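Metallo-beta-lactamase (Chryseobacterium indologenes, PDB 3L6N) hydrolyses the beta-lactam ring of penicillins, cephalosporins and carbapenems with the help of bound zinc, conferring resistance to these antibiotics. Local coordinates at residues G41-D46 with V69-A74; S33-T38 with K63-P68. All coordinates share one frame; numbering follows the deposited sequence.

Contact 1 (G41-D46 with V69-A74); sequences GVVLFD and VVAVFA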
ATOM      1  N   GLY A  41       1.667   0.345 -18.934  1.00  8.51           N
ATOM      2  CA  GLY A  41       1.810  -0.812 -18.062  1.00  7.42           C
ATOM      3  C   GLY A  41       1.192  -0.580 -16.701  1.00  6.02           C
ATOM      4  O   GLY A  41       0.603   0.462 -16.445  1.00  6.89           O
ATOM      5  N   VAL A  42       1.330  -1.567 -15.824  1.00  5.43           N
ATOM      6  CA  VAL A  42       0.639  -1.525 -14.532  1.00  4.66           C
ATOM      7  C   VAL A  42       1.596  -1.143 -13.402  1.00  4.93           C
ATOM      8  O   VAL A  42       2.731  -1.626 -13.342  1.00  5.75           O
ATOM      9  CB  VAL A  42      -0.048  -2.879 -14.259  1.00  4.94           C
ATOM     10  CG1 VAL A  42      -0.696  -2.920 -12.890  1.00  4.92           C
ATOM     11  CG2 VAL A  42      -1.087  -3.152 -15.341  1.00  3.89           C
ATOM     12  N   VAL A  43       1.121  -0.274 -12.515  1.00  4.42           N
ATOM     13  CA  VAL A  43       1.900   0.145 -11.346  1.00  4.36           C
ATOM     14  C   VAL A  43       1.320  -0.556 -10.115  1.00  3.99           C
ATOM     15  O   VAL A  43       0.125  -0.427  -9.858  1.00  4.54           O
ATOM     16  CB  VAL A  43       1.801   1.671 -11.146  1.00  4.15           C
ATOM     17  CG1 VAL A  43       2.613   2.096  -9.939  1.00  5.54           C
ATOM     18  CG2 VAL A  43       2.309   2.403 -12.410  1.00  6.10           C
ATOM     19  N   LEU A  44       2.153  -1.297  -9.378  1.00  4.25           N
ATOM     20  CA  LEU A  44       1.724  -1.890  -8.096  1.00  4.05           C
ATOM     21  C   LEU A  44       2.001  -0.934  -6.965  1.00  4.38           C
ATOM     22  O   LEU A  44       3.057  -0.295  -6.931  1.00  5.23           O
ATOM     23  CB  LEU A  44       2.483  -3.183  -7.778  1.00  4.03           C
ATOM     24  CG  LEU A  44       2.380  -4.338  -8.756  1.00  4.49           C
ATOM     25  CD1 LEU A  44       3.083  -5.538  -8.135  1.00  5.76           C
ATOM     26  CD2 LEU A  44       0.923  -4.686  -9.062  1.00  4.80           C
ATOM     27  N   PHE A  45       1.040  -0.850  -6.043  1.00  3.18           N
ATOM     28  CA  PHE A  45       1.218  -0.174  -4.768  1.00  3.13           C
ATOM     29  C   PHE A  45       1.160  -1.214  -3.675  1.00  3.39           C
ATOM     30  O   PHE A  45       0.080  -1.657  -3.280  1.00  4.19           O
ATOM     31  CB  PHE A  45       0.177   0.936  -4.584  1.00  3.01           C
ATOM     32  CG  PHE A  45       0.297   2.013  -5.613  1.00  3.94           C
ATOM     33  CD1 PHE A  45      -0.431   1.946  -6.793  1.00  3.06           C
ATOM     34  CD2 PHE A  45       1.188   3.068  -5.424  1.00  4.36           C
ATOM     35  CE1 PHE A  45      -0.291   2.922  -7.771  1.00  3.41           C
ATOM     36  CE2 PHE A  45       1.329   4.053  -6.395  1.00  4.29           C
ATOM     37  CZ  PHE A  45       0.576   3.976  -7.572  1.00  3.86           C
ATOM     38  N   ASP A  46       2.358  -1.583  -3.220  1.00  2.59           N
ATOM     39  CA  ASP A  46       2.600  -2.721  -2.328  1.00  3.30           C
ATOM     40  C   ASP A  46       2.377  -4.035  -3.046  1.00  3.42           C
ATOM     41  O   ASP A  46       1.730  -4.090  -4.090  1.00  4.02           O
ATOM     42  CB  ASP A  46       1.821  -2.592  -1.022  1.00  3.24           C
ATOM     43  CG  ASP A  46       2.190  -1.330  -0.290  1.00  5.00           C
ATOM     44  OD1 ASP A  46       3.406  -1.085  -0.181  1.00  5.67           O
ATOM     45  OD2 ASP A  46       1.285  -0.593   0.161  1.00  5.71           O
ATOM     46  N   VAL A  69       3.593  -5.496 -15.409  1.00  7.93           N
ATOM     47  CA  VAL A  69       3.914  -4.598 -14.297  1.00  8.11           C
ATOM     48  C   VAL A  69       5.192  -3.833 -14.654  1.00  8.73           C
ATOM     49  O   VAL A  69       6.221  -4.438 -14.989  1.00  9.72           O
ATOM     50  CB  VAL A  69       4.104  -5.372 -12.985  1.00  7.68           C
ATOM     51  CG1 VAL A  69       4.599  -4.440 -11.875  1.00  7.36           C
ATOM     52  CG2 VAL A  69       2.800  -6.030 -12.581  1.00  8.56           C
ATOM     53  N   VAL A  70       5.112  -2.509 -14.595  1.00  9.20           N
ATOM     54  CA  VAL A  70       6.245  -1.658 -14.971  1.00  9.92           C
ATOM     55  C   VAL A  70       6.815  -0.830 -13.828  1.00  9.86           C
ATOM     56  O   VAL A  70       7.860  -0.203 -13.987  1.00 10.04           O
ATOM     57  CB  VAL A  70       5.921  -0.766 -16.209  1.00 10.23           C
ATOM     58  CG1 VAL A  70       5.523  -1.656 -17.394  1.00 11.90           C
ATOM     59  CG2 VAL A  70       4.841   0.285 -15.897  1.00  9.95           C
ATOM     60  N   ALA A  71       6.144  -0.832 -12.672  1.00  8.56           N
ATOM     61  CA  ALA A  71       6.645  -0.110 -11.500  1.00  7.67           C
ATOM     62  C   ALA A  71       6.016  -0.671 -10.236  1.00  7.11           C
ATOM     63  O   ALA A  71       4.855  -1.116 -10.252  1.00  6.92           O
ATOM     64  CB  ALA A  71       6.359   1.373 -11.619  1.00  7.69           C
ATOM     65  N   VAL A  72       6.780  -0.653  -9.149  1.00  6.27           N
ATOM     66  CA  VAL A  72       6.268  -1.093  -7.844  1.00  6.06           C
ATOM     67  C   VAL A  72       6.614  -0.008  -6.842  1.00  6.34           C
ATOM     68  O   VAL A  72       7.791   0.357  -6.709  1.00  5.95           O
ATOM     69  CB  VAL A  72       6.927  -2.420  -7.414  1.00  6.24           C
ATOM     70  CG1 VAL A  72       6.488  -2.823  -5.996  1.00  5.55           C
ATOM     71  CG2 VAL A  72       6.601  -3.531  -8.417  1.00  6.79           C
ATOM     72  N   PHE A  73       5.597   0.523  -6.165  1.00  5.76           N
ATOM     73  CA  PHE A  73       5.785   1.510  -5.093  1.00  5.43           C
ATOM     74  C   PHE A  73       5.498   0.869  -3.738  1.00  5.26           C
ATOM     75  O   PHE A  73       4.467   0.229  -3.574  1.00  5.24           O
ATOM     76  CB  PHE A  73       4.842   2.703  -5.292  1.00  6.31           C
ATOM     77  CG  PHE A  73       5.283   3.659  -6.360  1.00  6.66           C
ATOM     78  CD1 PHE A  73       5.187   3.325  -7.713  1.00  6.85           C
ATOM     79  CD2 PHE A  73       5.768   4.918  -6.008  1.00  6.99           C
ATOM     80  CE1 PHE A  73       5.586   4.217  -8.707  1.00  7.88           C
ATOM     81  CE2 PHE A  73       6.174   5.827  -6.999  1.00  8.33           C
ATOM     82  CZ  PHE A  73       6.080   5.471  -8.353  1.00  7.31           C
ATOM     83  N   ALA A  74       6.401   1.062  -2.779  1.00  5.05           N
ATOM     84  CA  ALA A  74       6.219   0.524  -1.421  1.00  4.44           C
ATOM     85  C   ALA A  74       5.780   1.624  -0.479  1.00  5.02           C
ATOM     86  O   ALA A  74       6.371   2.710  -0.481  1.00  5.61           O
ATOM     87  CB  ALA A  74       7.540  -0.085  -0.915  1.00  4.52           C
TER
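Val-42 to Asp-46 pairs in parallel with Val-69 to Ala-74 through four backbone hydrogen bonds, Val-70 N to Val-42 O, Leu-44 N to Ala-71 O, Phe-73 N to Leu-44 O and Asp-46 N to Phe-73 O, and a beta bulge at Val-70 shifts the register by one residue. On one face the Phe-45 and Phe-73 side chains run alongside each other in the same direction; the rings, 30° apart in plane, are displaced so far that they hardly overlap, and Phe-45 CD2 and CE2 rest against Phe-73 CB, CD2 at 3.7 Å. Val-43 CG1, anti to the backbone N (chi1 -180°), comes within 3.6 Å of Phe-73 CD1. Phe-130, from the second sheet, meets both phenyl rings edge-to-face. On the other face Leu-44 crosses Val-69 at about a right angle, Leu-44 CG to Val-69 CG1 3.8 Å, and runs beside Val-72; helix 54-65 covers this layer through Met-58 and Ile-61. Past the strands Asp-46 OD1 lies 3.5 Å from Ala-74 CA, while OD2 is hydrogen-bonded to Thr-75 OG1 and salt-bridged to Arg-81. This is the beta-alpha-beta unit 41-45, 54-65, 69-73 of the metallo-beta-lactamase alpha-beta/beta-alpha fold, leading to Asp-46, whose side chain lies about 8 Å from a bound zinc ion.

Contact 2 (S33-T38 with K63-P68); sequences SMYLVT and KRHNLP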
ATOM      1  N   SER A  33      -3.848  -4.077  -0.978  1.00  4.15           N
ATOM      2  CA  SER A  33      -2.882  -3.345  -1.793  1.00  4.38           C
ATOM      3  C   SER A  33      -3.641  -2.766  -2.976  1.00  4.22           C
ATOM      4  O   SER A  33      -4.864  -2.928  -3.080  1.00  3.58           O
ATOM      5  CB  SER A  33      -1.748  -4.280  -2.236  1.00  4.86           C
ATOM      6  OG  SER A  33      -0.968  -4.667  -1.101  1.00  6.78           O
ATOM      7  N   MET A  34      -2.939  -2.057  -3.857  1.00  3.74           N
ATOM      8  CA  MET A  34      -3.605  -1.486  -5.027  1.00  3.45           C
ATOM      9  C   MET A  34      -2.754  -1.682  -6.262  1.00  3.09           C
ATOM     10  O   MET A  34      -1.543  -1.874  -6.173  1.00  2.64           O
ATOM     11  CB  MET A  34      -3.878   0.013  -4.817  1.00  3.92           C
ATOM     12  CG  MET A  34      -4.725   0.282  -3.601  1.00  4.79           C
ATOM     13  SD  MET A  34      -5.388   1.954  -3.534  1.00  7.09           S
ATOM     14  CE  MET A  34      -6.788   1.833  -4.661  1.00  5.68           C
ATOM     15  N   TYR A  35      -3.397  -1.634  -7.419  1.00  3.33           N
ATOM     16  CA  TYR A  35      -2.646  -1.427  -8.648  1.00  3.74           C
ATOM     17  C   TYR A  35      -3.349  -0.488  -9.604  1.00  3.97           C
ATOM     18  O   TYR A  35      -4.561  -0.348  -9.568  1.00  4.33           O
ATOM     19  CB  TYR A  35      -2.244  -2.753  -9.316  1.00  4.08           C
ATOM     20  CG  TYR A  35      -3.313  -3.580 -10.015  1.00  3.95           C
ATOM     21  CD1 TYR A  35      -3.829  -3.203 -11.263  1.00  2.00           C
ATOM     22  CD2 TYR A  35      -3.746  -4.796  -9.463  1.00  3.85           C
ATOM     23  CE1 TYR A  35      -4.782  -4.011 -11.942  1.00  2.00           C
ATOM     24  CE2 TYR A  35      -4.689  -5.582 -10.112  1.00  4.48           C
ATOM     25  CZ  TYR A  35      -5.198  -5.202 -11.341  1.00  3.00           C
ATOM     26  OH  TYR A  35      -6.111  -6.006 -11.976  1.00  4.40           O
ATOM     27  N   LEU A  36      -2.570   0.174 -10.449  1.00  3.83           N
ATOM     28  CA  LEU A  36      -3.121   1.182 -11.353  1.00  4.31           C
ATOM     29  C   LEU A  36      -2.726   0.845 -12.781  1.00  4.20           C
ATOM     30  O   LEU A  36      -1.546   0.738 -13.092  1.00  4.90           O
ATOM     31  CB  LEU A  36      -2.598   2.571 -10.962  1.00  4.30           C
ATOM     32  CG  LEU A  36      -3.044   3.786 -11.790  1.00  5.26           C
ATOM     33  CD1 LEU A  36      -4.539   3.994 -11.747  1.00  6.77           C
ATOM     34  CD2 LEU A  36      -2.300   5.025 -11.270  1.00  8.58           C
ATOM     35  N   VAL A  37      -3.730   0.650 -13.639  1.00  4.41           N
ATOM     36  CA  VAL A  37      -3.480   0.357 -15.055  1.00  4.87           C
ATOM     37  C   VAL A  37      -3.172   1.680 -15.741  1.00  6.00           C
ATOM     38  O   VAL A  37      -3.883   2.649 -15.527  1.00  7.88           O
ATOM     39  CB  VAL A  37      -4.702  -0.267 -15.714  1.00  5.04           C
ATOM     40  CG1 VAL A  37      -4.428  -0.525 -17.179  1.00  5.35           C
ATOM     41  CG2 VAL A  37      -5.053  -1.590 -15.015  1.00  4.93           C
ATOM     42  N   THR A  38      -2.095   1.712 -16.517  1.00  6.32           N
ATOM     43  CA  THR A  38      -1.740   2.917 -17.286  1.00  6.88           C
ATOM     44  C   THR A  38      -1.500   2.502 -18.724  1.00  7.77           C
ATOM     45  O   THR A  38      -1.379   1.316 -19.018  1.00  8.47           O
ATOM     46  CB  THR A  38      -0.466   3.646 -16.737  1.00  6.68           C
ATOM     47  OG1 THR A  38       0.719   3.116 -17.350  1.00  6.63           O
ATOM     48  CG2 THR A  38      -0.356   3.539 -15.200  1.00  6.61           C
ATOM     49  N   LYS A  63      -2.927 -11.402 -18.072  1.00  8.00           N
ATOM     50  CA  LYS A  63      -4.111 -12.004 -18.697  1.00  8.50           C
ATOM     51  C   LYS A  63      -5.308 -11.041 -18.696  1.00  7.99           C
ATOM     52  O   LYS A  63      -6.058 -10.966 -19.680  1.00  8.04           O
ATOM     53  CB  LYS A  63      -4.460 -13.315 -17.986  1.00  9.04           C
ATOM     54  CG  LYS A  63      -5.607 -14.106 -18.595  1.00 12.54           C
ATOM     55  CD  LYS A  63      -5.779 -15.403 -17.814  1.00 16.85           C
ATOM     56  CE  LYS A  63      -7.076 -16.106 -18.156  1.00 20.18           C
ATOM     57  NZ  LYS A  63      -7.203 -17.355 -17.347  1.00 22.07           N
ATOM     58  N   ARG A  64      -5.463 -10.297 -17.599  1.00  6.94           N
ATOM     59  CA  ARG A  64      -6.587  -9.381 -17.415  1.00  6.64           C
ATOM     60  C   ARG A  64      -6.473  -8.153 -18.301  1.00  6.22           C
ATOM     61  O   ARG A  64      -7.456  -7.734 -18.910  1.00  6.62           O
ATOM     62  CB  ARG A  64      -6.678  -8.936 -15.946  1.00  6.84           C
ATOM     63  CG  ARG A  64      -7.977  -8.245 -15.565  1.00  7.77           C
ATOM     64  CD  ARG A  64      -8.055  -8.188 -14.037  1.00  9.99           C
ATOM     65  NE  ARG A  64      -9.259  -7.518 -13.538  1.00 13.06           N
ATOM     66  CZ  ARG A  64     -10.150  -8.073 -12.722  1.00 13.49           C
ATOM     67  NH1 ARG A  64     -10.001  -9.333 -12.321  1.00 15.34           N
ATOM     68  NH2 ARG A  64     -11.193  -7.367 -12.300  1.00 15.95           N
ATOM     69  N   HIS A  65      -5.272  -7.589 -18.368  1.00  6.11           N
ATOM     70  CA  HIS A  65      -5.079  -6.277 -18.989  1.00  5.89           C
ATOM     71  C   HIS A  65      -4.183  -6.267 -20.216  1.00  6.06           C
ATOM     72  O   HIS A  65      -4.067  -5.240 -20.883  1.00  6.32           O
ATOM     73  CB  HIS A  65      -4.521  -5.297 -17.955  1.00  5.65           C
ATOM     74  CG  HIS A  65      -5.351  -5.199 -16.718  1.00  4.66           C
ATOM     75  ND1 HIS A  65      -6.606  -4.625 -16.708  1.00  5.53           N
ATOM     76  CD2 HIS A  65      -5.112  -5.609 -15.449  1.00  5.47           C
ATOM     77  CE1 HIS A  65      -7.101  -4.681 -15.484  1.00  4.63           C
ATOM     78  NE2 HIS A  65      -6.211  -5.263 -14.700  1.00  4.36           N
ATOM     79  N   ASN A  66      -3.551  -7.403 -20.500  1.00  6.52           N
ATOM     80  CA  ASN A  66      -2.573  -7.516 -21.595  1.00  6.69           C
ATOM     81  C   ASN A  66      -1.373  -6.579 -21.420  1.00  7.23           C
ATOM     82  O   ASN A  66      -0.736  -6.144 -22.399  1.00  7.13           O
ATOM     83  CB  ASN A  66      -3.266  -7.298 -22.949  1.00  6.51           C
ATOM     84  CG  ASN A  66      -2.629  -8.104 -24.062  1.00  7.27           C
ATOM     85  OD1 ASN A  66      -1.728  -8.901 -23.822  1.00  9.35           O
ATOM     86  ND2 ASN A  66      -3.111  -7.912 -25.291  1.00  7.98           N
ATOM     87  N   LEU A  67      -1.087  -6.266 -20.160  1.00  7.03           N
ATOM     88  CA  LEU A  67      -0.013  -5.351 -19.795  1.00  7.58           C
ATOM     89  C   LEU A  67       0.883  -5.930 -18.714  1.00  7.65           C
ATOM     90  O   LEU A  67       0.423  -6.694 -17.860  1.00  8.37           O
ATOM     91  CB  LEU A  67      -0.593  -4.018 -19.328  1.00  7.90           C
ATOM     92  CG  LEU A  67      -1.183  -3.154 -20.446  1.00  9.83           C
ATOM     93  CD1 LEU A  67      -2.089  -2.082 -19.862  1.00 13.92           C
ATOM     94  CD2 LEU A  67      -0.087  -2.531 -21.294  1.00 12.04           C
ATOM     95  N   PRO A  68       2.168  -5.563 -18.745  1.00  7.67           N
ATOM     96  CA  PRO A  68       3.125  -5.979 -17.737  1.00  7.82           C
ATOM     97  C   PRO A  68       3.088  -5.028 -16.548  1.00  7.34           C
ATOM     98  O   PRO A  68       2.596  -3.901 -16.660  1.00  6.86           O
ATOM     99  CB  PRO A  68       4.460  -5.834 -18.473  1.00  8.02           C
ATOM    100  CG  PRO A  68       4.256  -4.669 -19.370  1.00  7.81           C
ATOM    101  CD  PRO A  68       2.808  -4.763 -19.810  1.00  8.01           C
TER
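Tyr-35 and His-65 supply the polar link between strand 27-38 and the end of helix 54-65: Tyr-35 OH and His-65 NE2 are hydrogen-bonded at 2.8 Å, and either could be the donor. The two side chains reach toward each other tip to tip, with the hydroxyl at the imidazole edge, in the ring plane. The rings, 77° apart in plane, meet at their rims without stacking. His-16, on the adjoining strand 15-24, stacks on the Tyr-35 ring and also meets His-65.

Packing contacts make up the rest. Val-37 CG2 stands 3.7 Å from the His-65 ring centroid, almost on the ring normal, a CH-pi contact over the face; the aliphatic CG of Arg-64 lies against the opposite face, offset toward the rim. The imidazole is thus sandwiched between two aliphatic groups while its edge is bonded. Beyond the helix, where Asn-66 turns the chain with positive phi, Leu-67 CD1 packs 3.9 Å from Val-37 CG1. Two van der Waals contacts run from carbon to oxygen: Leu-67 CD1 lies 3.6 Å from Thr-38 O, and on the extended arginine Arg-64 CD approaches Tyr-35 OH to 3.6 Å.

Away from the zinc site, this is helix-on-sheet packing in the alpha-beta/beta-alpha fold: the C-terminal end of helix 54-65 and the turn after it rest on strand 27-38.

How the contacts relate
The two contacts share one sheet and one crossover. Strand 41-45, half of contact 1, follows strand 27-38 in the chain and neighbours it in the sheet, where Phe-45 N probably bonds to Met-34 O; Pro-68, closing the second segment of contact 2, probably accepts a hydrogen bond from Val-42 N at its carbonyl, just before strand 69-73 begins. Contact 1 is almost wholly buried, built from backbone hydrogen bonds with an aromatic layer on one face and an aliphatic one on the other, and its Asp-46 end approaches the zinc ions. Contact 2 is smaller and only partly buried, away from the annotated sites; it relies on side chains, including a hydroxyl–imidazole bond, where the connecting helix ends.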